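Local coordinates for nitroreductase family protein (Clostridium novyi, PDB 3G14) that probably catalyses flavin-dependent redox reactions, as a nitroreductase-family oxidoreductase of the kind that typically works as an FMN-binding homodimer, at the interface of chains A and B. Numbering follows the deposited sequence. Chains: chain A/B, Nitroreductase family protein.

Contact 1: the interface of chains A and B. Residues chain A 2-4, 7, 113-114, 117; chain B 3-4, 7, 113, 117.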
loop_
_atom_site.group_PDB
_atom_site.type_symbol
_atom_site.label_atom_id
_atom_site.label_comp_id
_atom_site.label_asym_id
_atom_site.label_seq_id
_atom_site.Cartn_x
_atom_site.Cartn_y
_atom_site.Cartn_z
HETATM N N MSE A 2 12.729 10.502 -12.257
HETATM C CA MSE A 2 11.314 10.890 -12.528
HETATM C C MSE A 2 10.711 11.611 -11.329
HETATM O O MSE A 2 11.009 11.272 -10.165
HETATM C CB MSE A 2 10.459 9.656 -12.812
HETATM C CG MSE A 2 10.908 8.829 -13.998
HETATM SE SE MSE A 2 9.618 7.465 -14.396
HETATM C CE MSE A 2 8.081 8.544 -14.707
ATOM N N GLU A 3 9.830 12.561 -11.616
ATOM C CA GLU A 3 9.068 13.263 -10.578
ATOM C C GLU A 3 8.073 12.303 -9.960
ATOM O O GLU A 3 7.584 11.389 -10.634
ATOM C CB GLU A 3 8.304 14.456 -11.155
ATOM C CG GLU A 3 7.845 15.519 -10.120
ATOM C CD GLU A 3 6.376 15.355 -9.670
ATOM O OE1 GLU A 3 5.504 15.453 -10.571
ATOM O OE2 GLU A 3 6.097 15.149 -8.439
ATOM N N PHE A 4 7.771 12.525 -8.683
ATOM C CA PHE A 4 6.891 11.618 -7.974
ATOM C C PHE A 4 5.530 11.436 -8.639
ATOM O O PHE A 4 5.083 10.312 -8.878
ATOM C CB PHE A 4 6.696 12.040 -6.508
ATOM C CG PHE A 4 5.914 11.027 -5.713
ATOM C CD1 PHE A 4 6.541 9.889 -5.178
ATOM C CD2 PHE A 4 4.543 11.167 -5.547
ATOM C CE1 PHE A 4 5.787 8.926 -4.477
ATOM C CE2 PHE A 4 3.818 10.210 -4.851
ATOM C CZ PHE A 4 4.438 9.108 -4.332
ATOM N N VAL A 7 5.599 9.269 -11.808
ATOM C CA VAL A 7 5.635 7.816 -11.516
ATOM C C VAL A 7 4.229 7.274 -11.206
ATOM O O VAL A 7 3.782 6.287 -11.760
ATOM C CB VAL A 7 6.609 7.519 -10.360
ATOM C CG1 VAL A 7 6.597 6.010 -9.967
ATOM C CG2 VAL A 7 8.043 8.039 -10.698
ATOM N N LEU A 113 5.850 0.916 -7.450
ATOM C CA LEU A 113 6.223 2.261 -7.787
ATOM C C LEU A 113 7.709 2.455 -8.082
ATOM O O LEU A 113 8.055 3.113 -9.049
ATOM C CB LEU A 113 5.709 3.235 -6.734
ATOM C CG LEU A 113 4.174 3.343 -6.611
ATOM C CD1 LEU A 113 3.824 4.206 -5.378
ATOM C CD2 LEU A 113 3.478 3.845 -7.905
ATOM N N GLY A 114 8.585 1.886 -7.249
ATOM C CA GLY A 114 10.016 1.914 -7.484
ATOM C C GLY A 114 10.354 1.306 -8.828
ATOM O O GLY A 114 11.086 1.909 -9.607
ATOM N N ASP A 117 9.572 3.868 -11.467
ATOM C CA ASP A 117 10.628 4.878 -11.370
ATOM C C ASP A 117 11.898 4.438 -12.095
ATOM O O ASP A 117 12.539 5.245 -12.788
ATOM C CB ASP A 117 10.959 5.131 -9.900
ATOM C CG ASP A 117 12.020 6.189 -9.705
ATOM O OD1 ASP A 117 11.805 7.349 -10.117
ATOM O OD2 ASP A 117 13.072 5.842 -9.147
ATOM N N GLU B 3 11.297 14.762 -6.630
ATOM C CA GLU B 3 11.758 13.543 -7.268
ATOM C C GLU B 3 11.287 12.267 -6.514
ATOM O O GLU B 3 11.146 12.275 -5.301
ATOM C CB GLU B 3 13.267 13.607 -7.388
ATOM C CG GLU B 3 13.873 12.484 -8.193
ATOM C CD GLU B 3 14.165 11.269 -7.340
ATOM O OE1 GLU B 3 14.602 11.488 -6.171
ATOM O OE2 GLU B 3 13.948 10.122 -7.833
ATOM N N PHE B 4 11.041 11.178 -7.246
ATOM C CA PHE B 4 10.353 10.036 -6.678
ATOM C C PHE B 4 11.078 9.434 -5.466
ATOM O O PHE B 4 10.499 9.289 -4.404
ATOM C CB PHE B 4 10.110 8.928 -7.737
ATOM C CG PHE B 4 9.476 7.717 -7.152
ATOM C CD1 PHE B 4 8.112 7.660 -6.965
ATOM C CD2 PHE B 4 10.257 6.645 -6.717
ATOM C CE1 PHE B 4 7.539 6.563 -6.359
ATOM C CE2 PHE B 4 9.660 5.551 -6.133
ATOM C CZ PHE B 4 8.324 5.519 -5.964
ATOM N N VAL B 7 10.946 11.448 -2.396
ATOM C CA VAL B 7 9.669 11.362 -1.664
ATOM C C VAL B 7 9.692 10.149 -0.722
ATOM O O VAL B 7 9.310 10.209 0.459
ATOM C CB VAL B 7 8.437 11.351 -2.605
ATOM C CG1 VAL B 7 7.148 11.100 -1.818
ATOM C CG2 VAL B 7 8.336 12.656 -3.396
ATOM N N LEU B 113 2.253 8.997 0.580
ATOM C CA LEU B 113 3.370 9.452 -0.234
ATOM C C LEU B 113 3.065 10.745 -1.000
ATOM O O LEU B 113 3.926 11.638 -1.154
ATOM C CB LEU B 113 3.804 8.348 -1.176
ATOM C CG LEU B 113 4.381 7.109 -0.534
ATOM C CD1 LEU B 113 4.509 6.050 -1.610
ATOM C CD2 LEU B 113 5.759 7.417 0.186
ATOM N N ASP B 117 5.061 14.395 -0.952
ATOM C CA ASP B 117 5.337 15.125 -2.205
ATOM C C ASP B 117 4.825 16.567 -2.212
ATOM O O ASP B 117 5.470 17.438 -2.807
ATOM C CB ASP B 117 4.737 14.308 -3.377
ATOM C CG ASP B 117 4.914 14.957 -4.716
ATOM O OD1 ASP B 117 6.059 15.122 -5.149
ATOM O OD2 ASP B 117 3.890 15.304 -5.337
#

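Contact 2: the interface of chains A and B. Residues chain A 95-98, 101-102; chain B 101, 144-146.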
loop_
_atom_site.group_PDB
_atom_site.type_symbol
_atom_site.label_atom_id
_atom_site.label_comp_id
_atom_site.label_asym_id
_atom_site.label_seq_id
_atom_site.Cartn_x
_atom_site.Cartn_y
_atom_site.Cartn_z
ATOM N N SER A 95 -7.649 -3.884 15.679
ATOM C CA SER A 95 -9.026 -3.407 15.431
ATOM C C SER A 95 -9.766 -4.217 14.327
ATOM O O SER A 95 -10.425 -3.664 13.410
ATOM C CB SER A 95 -9.007 -1.895 15.164
ATOM O OG SER A 95 -8.594 -1.204 16.336
ATOM N N GLY A 96 -9.655 -5.541 14.437
ATOM C CA GLY A 96 -10.390 -6.459 13.561
ATOM C C GLY A 96 -9.782 -6.612 12.176
ATOM O O GLY A 96 -10.474 -7.053 11.244
ATOM N N LYS A 97 -8.507 -6.239 12.038
ATOM C CA LYS A 97 -7.817 -6.190 10.747
ATOM C C LYS A 97 -6.470 -6.907 10.832
ATOM O O LYS A 97 -5.715 -6.722 11.790
ATOM C CB LYS A 97 -7.540 -4.755 10.275
ATOM C CG LYS A 97 -8.782 -3.889 10.050
ATOM C CD LYS A 97 -8.449 -2.405 9.932
ATOM C CE LYS A 97 -7.783 -1.862 11.224
ATOM N NZ LYS A 97 -8.158 -0.457 11.553
ATOM N N GLU A 98 -6.160 -7.700 9.808
ATOM C CA GLU A 98 -4.873 -8.378 9.737
ATOM C C GLU A 98 -3.794 -7.415 9.312
ATOM O O GLU A 98 -3.689 -7.045 8.137
ATOM C CB GLU A 98 -4.922 -9.548 8.769
ATOM C CG GLU A 98 -5.868 -10.654 9.239
ATOM C CD GLU A 98 -7.241 -10.561 8.581
ATOM O OE1 GLU A 98 -7.812 -9.440 8.443
ATOM O OE2 GLU A 98 -7.757 -11.632 8.208
ATOM N N LEU A 101 -1.513 -7.980 6.159
ATOM C CA LEU A 101 -2.002 -7.654 4.819
ATOM C C LEU A 101 -1.799 -6.169 4.503
ATOM O O LEU A 101 -1.296 -5.839 3.433
ATOM C CB LEU A 101 -3.473 -8.049 4.619
ATOM C CG LEU A 101 -3.705 -9.562 4.521
ATOM C CD1 LEU A 101 -5.198 -9.873 4.625
ATOM C CD2 LEU A 101 -3.065 -10.154 3.245
ATOM N N ILE A 102 -2.127 -5.301 5.459
ATOM C CA ILE A 102 -1.947 -3.880 5.280
ATOM C C ILE A 102 -0.481 -3.560 5.033
ATOM O O ILE A 102 -0.128 -2.920 4.013
ATOM C CB ILE A 102 -2.495 -3.090 6.500
ATOM C CG1 ILE A 102 -4.043 -3.222 6.559
ATOM C CG2 ILE A 102 -2.007 -1.587 6.418
ATOM C CD1 ILE A 102 -4.663 -2.850 7.935
ATOM N N LEU B 101 -8.448 -5.073 2.373
ATOM C CA LEU B 101 -7.335 -4.628 3.182
ATOM C C LEU B 101 -6.112 -4.321 2.300
ATOM O O LEU B 101 -5.504 -3.250 2.421
ATOM C CB LEU B 101 -6.990 -5.638 4.273
ATOM C CG LEU B 101 -7.968 -5.618 5.448
ATOM C CD1 LEU B 101 -7.724 -6.807 6.397
ATOM C CD2 LEU B 101 -7.964 -4.230 6.191
ATOM N N ARG B 144 -15.984 -0.972 6.822
ATOM C CA ARG B 144 -14.838 -1.082 7.725
ATOM C C ARG B 144 -14.015 0.189 7.641
ATOM O O ARG B 144 -13.779 0.688 6.544
ATOM C CB ARG B 144 -13.970 -2.310 7.396
ATOM C CG ARG B 144 -14.726 -3.653 7.482
ATOM C CD ARG B 144 -15.296 -3.954 8.870
ATOM N NE ARG B 144 -14.294 -3.808 9.936
ATOM C CZ ARG B 144 -13.364 -4.708 10.259
ATOM N NH1 ARG B 144 -13.274 -5.864 9.627
ATOM N NH2 ARG B 144 -12.517 -4.446 11.245
ATOM N N VAL B 145 -13.620 0.719 8.798
ATOM C CA VAL B 145 -12.638 1.811 8.864
ATOM C C VAL B 145 -11.244 1.171 8.860
ATOM O O VAL B 145 -10.830 0.542 9.831
ATOM C CB VAL B 145 -12.864 2.767 10.083
ATOM C CG1 VAL B 145 -11.841 3.940 10.067
ATOM C CG2 VAL B 145 -14.349 3.261 10.107
ATOM N N VAL B 146 -10.524 1.335 7.766
ATOM C CA VAL B 146 -9.227 0.672 7.613
ATOM C C VAL B 146 -8.087 1.393 8.356
ATOM O O VAL B 146 -7.325 0.779 9.108
ATOM C CB VAL B 146 -8.901 0.441 6.108
ATOM C CG1 VAL B 146 -7.497 -0.212 5.898
ATOM C CG2 VAL B 146 -10.002 -0.386 5.386
HETATM O O HOH W 1 -10.710 -1.148 12.290
#

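Contact 3: the interface of chains A and B. Residues chain A 126-128, 130, 144-146; chain B 94-95, 97.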
loop_
_atom_site.group_PDB
_atom_site.type_symbol
_atom_site.label_atom_id
_atom_site.label_comp_id
_atom_site.label_asym_id
_atom_site.label_seq_id
_atom_site.Cartn_x
_atom_site.Cartn_y
_atom_site.Cartn_z
ATOM N N ALA A 126 -2.487 -11.604 -7.124
ATOM C CA ALA A 126 -2.924 -11.978 -5.800
ATOM C C ALA A 126 -3.639 -13.350 -5.719
ATOM O O ALA A 126 -3.777 -13.906 -4.630
ATOM C CB ALA A 126 -3.831 -10.893 -5.249
ATOM N N ALA A 127 -4.110 -13.860 -6.874
ATOM C CA ALA A 127 -4.917 -15.079 -6.969
ATOM C C ALA A 127 -4.093 -16.273 -7.465
ATOM O O ALA A 127 -3.678 -16.331 -8.616
ATOM C CB ALA A 127 -6.135 -14.858 -7.916
ATOM N N PHE A 128 -3.865 -17.235 -6.580
ATOM C CA PHE A 128 -3.010 -18.367 -6.893
ATOM C C PHE A 128 -3.250 -19.463 -5.893
ATOM O O PHE A 128 -3.828 -19.229 -4.829
ATOM C CB PHE A 128 -1.517 -17.955 -6.920
ATOM C CG PHE A 128 -1.120 -16.952 -5.842
ATOM C CD1 PHE A 128 -1.119 -17.322 -4.489
ATOM C CD2 PHE A 128 -0.700 -15.674 -6.200
ATOM C CE1 PHE A 128 -0.771 -16.395 -3.510
ATOM C CE2 PHE A 128 -0.322 -14.733 -5.245
ATOM C CZ PHE A 128 -0.357 -15.081 -3.916
ATOM N N GLU A 130 -1.857 -20.983 -3.317
ATOM C CA GLU A 130 -0.822 -20.625 -2.364
ATOM C C GLU A 130 0.023 -21.839 -1.979
ATOM O O GLU A 130 1.251 -21.741 -1.829
ATOM C CB GLU A 130 -1.460 -19.955 -1.134
ATOM C CG GLU A 130 -0.468 -19.435 -0.135
ATOM C CD GLU A 130 -1.114 -18.666 1.001
ATOM O OE1 GLU A 130 -2.360 -18.693 1.160
ATOM O OE2 GLU A 130 -0.381 -18.072 1.779
ATOM N N ARG A 144 2.346 -16.699 4.927
ATOM C CA ARG A 144 1.363 -16.416 3.859
ATOM C C ARG A 144 2.044 -15.804 2.642
ATOM O O ARG A 144 2.901 -14.945 2.791
ATOM C CB ARG A 144 0.263 -15.454 4.328
ATOM C CG ARG A 144 -0.559 -15.898 5.510
ATOM C CD ARG A 144 -1.246 -17.242 5.328
ATOM N NE ARG A 144 -2.069 -17.325 4.105
ATOM C CZ ARG A 144 -3.306 -16.840 3.961
ATOM N NH1 ARG A 144 -3.925 -16.222 4.960
ATOM N NH2 ARG A 144 -3.938 -16.983 2.800
ATOM N N VAL A 145 1.660 -16.252 1.449
ATOM C CA VAL A 145 2.109 -15.613 0.212
ATOM C C VAL A 145 1.037 -14.545 -0.053
ATOM O O VAL A 145 -0.082 -14.872 -0.407
ATOM C CB VAL A 145 2.253 -16.579 -0.962
ATOM C CG1 VAL A 145 2.852 -15.835 -2.151
ATOM C CG2 VAL A 145 3.139 -17.795 -0.573
ATOM N N VAL A 146 1.422 -13.285 0.062
ATOM C CA VAL A 146 0.473 -12.183 -0.052
ATOM C C VAL A 146 0.207 -11.806 -1.489
ATOM O O VAL A 146 -0.951 -11.699 -1.889
ATOM C CB VAL A 146 0.928 -10.930 0.743
ATOM C CG1 VAL A 146 -0.053 -9.770 0.529
ATOM C CG2 VAL A 146 1.073 -11.248 2.224
ATOM N N VAL B 94 -9.686 -13.339 -1.746
ATOM C CA VAL B 94 -8.944 -13.932 -2.838
ATOM C C VAL B 94 -7.830 -14.784 -2.221
ATOM O O VAL B 94 -6.990 -14.246 -1.537
ATOM C CB VAL B 94 -8.380 -12.812 -3.760
ATOM C CG1 VAL B 94 -7.522 -13.368 -4.870
ATOM C CG2 VAL B 94 -9.550 -11.961 -4.340
ATOM N N SER B 95 -7.860 -16.094 -2.435
ATOM C CA SER B 95 -6.804 -16.995 -1.957
ATOM C C SER B 95 -6.528 -16.808 -0.453
ATOM O O SER B 95 -5.357 -16.691 0.003
ATOM C CB SER B 95 -5.512 -16.787 -2.786
ATOM O OG SER B 95 -5.711 -17.217 -4.110
ATOM N N LYS B 97 -7.237 -14.234 1.521
ATOM C CA LYS B 97 -6.872 -12.892 1.941
ATOM C C LYS B 97 -8.034 -11.924 1.656
ATOM O O LYS B 97 -8.660 -11.989 0.594
ATOM C CB LYS B 97 -5.671 -12.387 1.149
ATOM C CG LYS B 97 -4.453 -13.310 1.183
ATOM C CD LYS B 97 -3.399 -12.952 0.104
ATOM C CE LYS B 97 -3.863 -13.298 -1.329
ATOM N NZ LYS B 97 -2.752 -13.834 -2.187
HETATM O O HOH W 2 -2.719 -16.298 -0.792
#

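Contact 4: the interface of chains A and B. Residues chain A 101-102, 105-106, 124; chain B 101-102, 105-106, 124.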
loop_
_atom_site.group_PDB
_atom_site.type_symbol
_atom_site.label_atom_id
_atom_site.label_comp_id
_atom_site.label_asym_id
_atom_site.label_seq_id
_atom_site.Cartn_x
_atom_site.Cartn_y
_atom_site.Cartn_z
ATOM N N LEU A 101 -1.513 -7.980 6.159
ATOM C CA LEU A 101 -2.002 -7.654 4.819
ATOM C C LEU A 101 -1.799 -6.169 4.503
ATOM O O LEU A 101 -1.296 -5.839 3.433
ATOM C CB LEU A 101 -3.473 -8.049 4.619
ATOM C CG LEU A 101 -3.705 -9.562 4.521
ATOM C CD1 LEU A 101 -5.198 -9.873 4.625
ATOM C CD2 LEU A 101 -3.065 -10.154 3.245
ATOM N N ILE A 102 -2.127 -5.301 5.459
ATOM C CA ILE A 102 -1.947 -3.880 5.280
ATOM C C ILE A 102 -0.481 -3.560 5.033
ATOM O O ILE A 102 -0.128 -2.920 4.013
ATOM C CB ILE A 102 -2.495 -3.090 6.500
ATOM C CG1 ILE A 102 -4.043 -3.222 6.559
ATOM C CG2 ILE A 102 -2.007 -1.587 6.418
ATOM C CD1 ILE A 102 -4.663 -2.850 7.935
ATOM N N ALA A 105 1.135 -5.055 1.831
ATOM C CA ALA A 105 0.610 -4.338 0.653
ATOM C C ALA A 105 1.296 -2.976 0.440
ATOM O O ALA A 105 1.646 -2.603 -0.700
ATOM C CB ALA A 105 -0.957 -4.130 0.754
ATOM N N ILE A 106 1.462 -2.246 1.536
ATOM C CA ILE A 106 2.226 -0.966 1.563
ATOM C C ILE A 106 3.603 -1.178 0.950
ATOM O O ILE A 106 3.962 -0.516 -0.037
ATOM C CB ILE A 106 2.334 -0.386 2.996
ATOM C CG1 ILE A 106 0.987 0.053 3.556
ATOM C CG2 ILE A 106 3.232 0.887 3.024
ATOM C CD1 ILE A 106 1.090 0.438 5.067
ATOM N N TRP A 124 0.385 -6.568 -10.395
ATOM C CA TRP A 124 -0.014 -7.213 -9.153
ATOM C C TRP A 124 -0.754 -8.499 -9.430
ATOM O O TRP A 124 -1.764 -8.509 -10.160
ATOM C CB TRP A 124 -0.940 -6.312 -8.343
ATOM C CG TRP A 124 -0.339 -5.280 -7.455
ATOM C CD1 TRP A 124 0.041 -3.990 -7.808
ATOM C CD2 TRP A 124 -0.213 -5.369 -6.060
ATOM N NE1 TRP A 124 0.478 -3.313 -6.704
ATOM C CE2 TRP A 124 0.335 -4.145 -5.612
ATOM C CE3 TRP A 124 -0.444 -6.396 -5.133
ATOM C CZ2 TRP A 124 0.604 -3.907 -4.278
ATOM C CZ3 TRP A 124 -0.164 -6.157 -3.786
ATOM C CH2 TRP A 124 0.337 -4.922 -3.375
ATOM N N LEU B 101 -8.448 -5.073 2.373
ATOM C CA LEU B 101 -7.335 -4.628 3.182
ATOM C C LEU B 101 -6.112 -4.321 2.300
ATOM O O LEU B 101 -5.504 -3.250 2.421
ATOM C CB LEU B 101 -6.990 -5.638 4.273
ATOM C CG LEU B 101 -7.968 -5.618 5.448
ATOM C CD1 LEU B 101 -7.724 -6.807 6.397
ATOM C CD2 LEU B 101 -7.964 -4.230 6.191
ATOM N N ILE B 102 -5.807 -5.221 1.370
ATOM C CA ILE B 102 -4.698 -4.995 0.456
ATOM C C ILE B 102 -4.907 -3.717 -0.372
ATOM O O ILE B 102 -4.053 -2.835 -0.428
ATOM C CB ILE B 102 -4.507 -6.194 -0.507
ATOM C CG1 ILE B 102 -4.065 -7.436 0.298
ATOM C CG2 ILE B 102 -3.519 -5.787 -1.651
ATOM C CD1 ILE B 102 -3.910 -8.756 -0.510
ATOM N N ALA B 105 -5.000 -0.457 1.602
ATOM C CA ALA B 105 -3.625 -0.110 2.071
ATOM C C ALA B 105 -2.794 0.552 0.952
ATOM O O ALA B 105 -2.080 1.572 1.170
ATOM C CB ALA B 105 -2.852 -1.360 2.645
ATOM N N ILE B 106 -2.900 -0.024 -0.229
ATOM C CA ILE B 106 -2.211 0.476 -1.446
ATOM C C ILE B 106 -2.602 1.924 -1.639
ATOM O O ILE B 106 -1.751 2.811 -1.753
ATOM C CB ILE B 106 -2.569 -0.369 -2.722
ATOM C CG1 ILE B 106 -2.018 -1.801 -2.658
ATOM C CG2 ILE B 106 -1.988 0.274 -4.016
ATOM C CD1 ILE B 106 -2.518 -2.733 -3.804
ATOM N N TRP B 124 0.362 7.105 9.800
ATOM C CA TRP B 124 -0.579 5.958 9.757
ATOM C C TRP B 124 -1.164 5.656 11.111
ATOM O O TRP B 124 -0.445 5.434 12.075
ATOM C CB TRP B 124 0.119 4.715 9.243
ATOM C CG TRP B 124 0.184 4.561 7.774
ATOM C CD1 TRP B 124 1.163 5.028 6.935
ATOM C CD2 TRP B 124 -0.683 3.754 6.968
ATOM N NE1 TRP B 124 0.918 4.627 5.641
ATOM C CE2 TRP B 124 -0.223 3.862 5.624
ATOM C CE3 TRP B 124 -1.832 3.019 7.230
ATOM C CZ2 TRP B 124 -0.859 3.218 4.557
ATOM C CZ3 TRP B 124 -2.459 2.347 6.162
ATOM C CH2 TRP B 124 -1.964 2.460 4.847
#

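Contact 1: the interface of chains A and B
A:Phe4 and B:Phe4 meet in a two-fold symmetric packing of the N-terminal segments, each chain laying its first residues on the partner; it probably helps hold the two subunits together. The two rings cross obliquely and touch along one side, CD1 of A:Phe4 lying 3.3 Å from CD1 of B:Phe4, with the CE1 atoms following close behind. Each phenylalanine has CG anti to its backbone N (chi1 -173° in A:Phe4), which swings the ring off helix 4-10 and into the other subunit. There the A:Phe4 tip, CZ, packs 3.3 Å from CB of B:Leu113, while CG1 of B:Val7 lies over its face, 3.9 Å from the ring centroid and displaced toward the rim. B:Phe4 sits likewise among A:Val7, A:Leu113 and A:Asp117. A:Asp117 CG comes within 3.5 Å of B:Phe4 CD2, its carboxylate tilted about 31° to the ring plane. Polar contacts lie around this apolar centre. Carboxylate oxygens OE2 of A:Glu3 and OD1 of B:Asp117 are 3.3 Å apart, a proximity that may favour a proton on one of the two acids; their counterparts, A:Asp117 and B:Glu3, stay farther apart. A:Glu3 and B:Glu3 pair as an antiparallel beta bridge. Beside it, B:Phe4 N donates to the main-chain O of A:Met2, a selenomethionine, at 2.9 Å.

Contact 2: the interface of chains A and B
A:Lys97 reaches from strand 97-98 to the start of strand 144-151 of chain B, and its ammonium makes the main direct polar contact. NZ donates to the carbonyl O of B:Val146 at 2.9 Å, approaching from above the carbonyl plane, 49° out of it, instead of on a lone pair. A weak bond to B:Val145 O adds to this. Bends at chi3 (-61°) and chi4 turn the lysine tip toward these carbonyls, and its CD packs against CA of B:Val146. Water extends the link: water 1 is 2.7 Å from A:Lys97 NZ, 2.8 Å from A:Ser95 O and 3.0 Å from B:Val145 O, so it ties the ammonium and carbonyls of both chains together. B:Arg144 slides past A:Lys97 in the opposite direction. Its guanidinium nitrogens NH1 and NH2 make weak hydrogen bonds to A:Gly96 O. The A:Ser95 carbonyl O lies in the guanidinium plane at its edge, although the N-H of NH2 points elsewhere. Apolar contact is carried by one methyl of B:Leu101, CD2, which packs 4.0 Å from both CG of A:Lys97 and CD1 of A:Ile102. The other methyl of B:Leu101, CD1, lies beside a carboxylate oxygen, 3.3 Å from OE1 of A:Glu98. Together the lysine, the water and the leucine fasten the 95-98 segment of one subunit to the partner's strand and helix, and so probably help stabilise the dimer.

Contact 3: the interface of chains A and B
The turn joining strands 93-94 and 97-98 of chain B docks on the 126-128 loop of chain A, with B:Ser95 and B:Lys97 making the polar grip. The B:Ser95 hydroxyl works both ways on one residue: OG donates to A:Phe128 O at 2.8 Å and accepts from A:Phe128 N at 3.1 Å, the latter nearly straight with 163° at the hydrogen. Next to it B:Val94 CG1 packs on the methyl of A:Ala127. B:Lys97 NZ meets A:Ala126 O in the carbonyl plane, on a lone pair, at 2.6 Å, and also donates to A:Val146 O. Water 2 joins this ammonium to B:Ser95 O and A:Val145 O. A:Phe128 has CG in the crowded position between backbone N and carbonyl carbon (chi1 39°), which brings its ring tip, CZ, to 3.2 Å from B:Lys97 NZ. Behind this first shell, A:Arg144 grips A:Glu130 side-on: NH2 lies 2.8 Å from OE1 in a salt bridge and NE 3.0 Å from OE2, both on syn lone pairs. OE2 is held again from its anti side by A:Val145 N at 2.8 Å, fixing the carboxylate from two directions. This pair probably steadies the start of the strand whose carbonyls receive the lysine. A:Glu130 opens helix 130-137 and A:Arg144 opens strand 144-151, while the docking loop lies just ahead of that helix.

Contact 4: the interface of chains A and B
A:Ile106 and B:Ile106 each hold CG1 anti to the carbonyl carbon (chi1 -66° in A:Ile106) and keep the chain extended beyond it (chi2 172°), so that CD1 projects off helix 99-117 onto the partner's tryptophan. A:Trp124, with CG likewise anti to its carbonyl carbon, and B:Trp124 offer the six-membered part of the indole to that methyl. Tip to tip, B:Ile106 CD1 stands 3.4 Å from CZ2 of A:Trp124 and 3.7 Å from the centroid of the six-membered ring, over one face toward its rim. The second copy repeats this closely, A:Ile106 CD1 lying 3.4 Å from B:Trp124 CZ2. A:Ala105 O lies in plane at the edge of A:Trp124, and B:Ala105 O at that of B:Trp124. A:Ile102 CG2 touches B:Trp124 CZ3 at 4.0 Å. At the centre, the small A:Ala105 and B:Ala105 let the two helices approach closely, their CB atoms 3.9 Å apart. Their methyls also lie against the backbones of B:Ile102 and A:Ile102, with B:Ala105 CB 3.4 Å from A:Ile102 O. A:Leu101 CD2 packs on B:Ile102 CD1 farther along. This packing of helices and tryptophans, almost entirely by carbon groups, probably forms a core of the nitroreductase dimer.

Helix 99-117 runs through contacts 1, 2 and 4: its early residues serve contacts 2 and 4, which share A:Leu101, A:Ile102 and B:Leu101 and have C-alpha centres about 9 Å apart, while its end supplies contact 1, about 18 Å from contact 4. Contacts 2 and 3 draw on the same elements with the chains exchanged, the 94-98 segment against strand 144-151, and lie about 17 Å apart. Contact 3 is about 13 Å from contact 4 and about 28 Å from contact 1. An apolar helical centre is thus flanked by two polar clasps and capped by the N-terminal contact.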